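PDB 2Z6V: putative uncharacterized protein from Mycobacterium avium, which probably transfers a sulfuryl group from PAPS (3'-phosphoadenosine 5'-phosphosulfate) to an acceptor that is not established, as a member of the sulfotransferase family. Local coordinates for residues L109-M114 with R267-H272. Residues are numbered along the deposited sequence; the frame is centred on the assembly and turned at random.
Sequences LIVLGM and RLIWAH
Ile269 N donates to Ile110 O at 2.8 Å, the shortest bond between the two strands, from a position tilted 28° out of the carbonyl plane; Leu268 CA adds a subsidiary CA-H...O contact. Leu112 N donates to Ile269 O at 3.0 Å, nearly in line with the carbonyl. With Ile110 N on Arg267 O and Ala271 N on Leu112 O, the bonds form a parallel ladder. On one face of the sheet Ile269 CD1 lies 3.7 Å from Leu109 CD1, while the two branches of Val111 divide between Ile269 and Ala271. On the other face, the chi1 of Leu112 (55°) sets CG between its backbone N and carbonyl carbon; from there CD2 meets Leu268 CD2 and CD1 sits over the indole of Trp270, 4.2 Å from the five-membered ring centroid, a CH-pi contact. Past the ladder a water at the indole edge accepts from Trp270 NE1 and Met114 N and donates to Ala271 O, bridging the strands as they diverge. Both are inner strands of the five-stranded parallel sheet; strand 244-248 hydrogen-bonds to the backbone of Leu109 and Val111. Backbone bonds thus fix the register, apolar contacts join the strands on both faces, and water satisfies buried polar groups at the C-terminal end.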
loop_
_atom_site.group_PDB
_atom_site.type_symbol
_atom_site.label_atom_id
_atom_site.label_comp_id
_atom_site.label_asym_id
_atom_site.label_seq_id
_atom_site.Cartn_x
_atom_site.Cartn_y
_atom_site.Cartn_z
ATOM N N LEU A 109 1.673 -6.163 -13.530
ATOM C CA LEU A 109 2.588 -5.038 -13.532
ATOM C C LEU A 109 2.600 -4.570 -12.083
ATOM O O LEU A 109 1.568 -4.154 -11.570
ATOM C CB LEU A 109 2.032 -3.959 -14.456
ATOM C CG LEU A 109 2.960 -2.890 -15.014
ATOM C CD1 LEU A 109 4.240 -3.526 -15.547
ATOM C CD2 LEU A 109 2.216 -2.144 -16.116
ATOM N N ILE A 110 3.751 -4.649 -11.421
ATOM C CA ILE A 110 3.842 -4.278 -10.010
ATOM C C ILE A 110 4.887 -3.215 -9.675
ATOM O O ILE A 110 6.072 -3.387 -9.972
ATOM C CB ILE A 110 4.144 -5.520 -9.141
ATOM C CG1 ILE A 110 3.136 -6.630 -9.443
ATOM C CG2 ILE A 110 4.086 -5.151 -7.667
ATOM C CD1 ILE A 110 3.317 -7.885 -8.597
ATOM N N VAL A 111 4.449 -2.132 -9.034
ATOM C CA VAL A 111 5.349 -1.038 -8.647
ATOM C C VAL A 111 5.797 -1.196 -7.189
ATOM O O VAL A 111 4.972 -1.345 -6.292
ATOM C CB VAL A 111 4.661 0.345 -8.806
ATOM C CG1 VAL A 111 5.614 1.456 -8.373
ATOM C CG2 VAL A 111 4.216 0.545 -10.244
ATOM N N LEU A 112 7.105 -1.155 -6.961
ATOM C CA LEU A 112 7.651 -1.326 -5.620
ATOM C C LEU A 112 8.813 -0.377 -5.373
ATOM O O LEU A 112 9.235 0.346 -6.272
ATOM C CB LEU A 112 8.117 -2.774 -5.444
ATOM C CG LEU A 112 9.119 -3.287 -6.493
ATOM C CD1 LEU A 112 10.534 -2.840 -6.131
ATOM C CD2 LEU A 112 9.054 -4.805 -6.568
ATOM N N GLY A 113 9.333 -0.390 -4.153
ATOM C CA GLY A 113 10.449 0.478 -3.816
ATOM C C GLY A 113 10.258 1.104 -2.449
ATOM O O GLY A 113 9.613 0.521 -1.581
ATOM N N MET A 114 10.820 2.289 -2.247
ATOM C CA MET A 114 10.670 2.970 -0.964
ATOM C C MET A 114 9.352 3.730 -0.950
ATOM O O MET A 114 8.772 4.026 -2.001
ATOM C CB MET A 114 11.773 4.005 -0.746
ATOM C CG MET A 114 13.199 3.523 -0.860
ATOM S SD MET A 114 14.352 4.908 -0.605
ATOM C CE MET A 114 14.157 5.804 -2.171
ATOM N N ARG A 267 6.098 -8.410 -13.687
ATOM C CA ARG A 267 6.904 -7.398 -14.346
ATOM C C ARG A 267 7.072 -6.297 -13.296
ATOM O O ARG A 267 6.151 -5.539 -13.004
ATOM C CB ARG A 267 6.191 -6.909 -15.601
ATOM C CG ARG A 267 6.100 -8.010 -16.625
ATOM C CD ARG A 267 5.441 -7.567 -17.900
ATOM N NE ARG A 267 4.004 -7.372 -17.738
ATOM C CZ ARG A 267 3.165 -7.212 -18.756
ATOM N NH1 ARG A 267 3.632 -7.224 -20.002
ATOM N NH2 ARG A 267 1.866 -7.043 -18.532
ATOM N N LEU A 268 8.269 -6.245 -12.724
ATOM C CA LEU A 268 8.596 -5.326 -11.650
ATOM C C LEU A 268 9.063 -3.922 -12.021
ATOM O O LEU A 268 10.120 -3.736 -12.631
ATOM C CB LEU A 268 9.646 -5.988 -10.758
ATOM C CG LEU A 268 9.337 -7.426 -10.313
ATOM C CD1 LEU A 268 10.571 -8.028 -9.648
ATOM C CD2 LEU A 268 8.148 -7.447 -9.359
ATOM N N ILE A 269 8.261 -2.932 -11.640
ATOM C CA ILE A 269 8.607 -1.540 -11.884
ATOM C C ILE A 269 9.151 -1.015 -10.569
ATOM O O ILE A 269 8.414 -0.889 -9.603
ATOM C CB ILE A 269 7.376 -0.693 -12.265
ATOM C CG1 ILE A 269 6.758 -1.207 -13.565
ATOM C CG2 ILE A 269 7.780 0.765 -12.415
ATOM C CD1 ILE A 269 5.516 -0.469 -13.960
ATOM N N TRP A 270 10.445 -0.739 -10.527
ATOM C CA TRP A 270 11.084 -0.223 -9.324
ATOM C C TRP A 270 11.020 1.309 -9.388
ATOM O O TRP A 270 11.545 1.923 -10.323
ATOM C CB TRP A 270 12.541 -0.696 -9.283
ATOM C CG TRP A 270 13.242 -0.515 -7.968
ATOM C CD1 TRP A 270 12.971 0.419 -7.011
ATOM C CD2 TRP A 270 14.382 -1.250 -7.499
ATOM N NE1 TRP A 270 13.875 0.315 -5.976
ATOM C CE2 TRP A 270 14.751 -0.701 -6.250
ATOM C CE3 TRP A 270 15.129 -2.319 -8.017
ATOM C CZ2 TRP A 270 15.837 -1.185 -5.505
ATOM C CZ3 TRP A 270 16.214 -2.802 -7.275
ATOM C CH2 TRP A 270 16.555 -2.233 -6.032
ATOM N N ALA A 271 10.360 1.922 -8.406
ATOM C CA ALA A 271 10.222 3.385 -8.356
ATOM C C ALA A 271 11.351 4.000 -7.534
ATOM O O ALA A 271 11.596 3.587 -6.406
ATOM C CB ALA A 271 8.874 3.761 -7.754
ATOM N N HIS A 272 12.025 4.993 -8.105
ATOM C CA HIS A 272 13.147 5.643 -7.433
ATOM C C HIS A 272 12.952 7.121 -7.129
ATOM O O HIS A 272 12.178 7.821 -7.787
ATOM C CB HIS A 272 14.419 5.495 -8.274
ATOM C CG HIS A 272 14.794 4.077 -8.563
ATOM N ND1 HIS A 272 15.281 3.226 -7.594
ATOM C CD2 HIS A 272 14.725 3.352 -9.705
ATOM C CE1 HIS A 272 15.496 2.036 -8.127
ATOM N NE2 HIS A 272 15.165 2.086 -9.406
HETATM O O HOH W 1 12.878 2.875 -4.285
#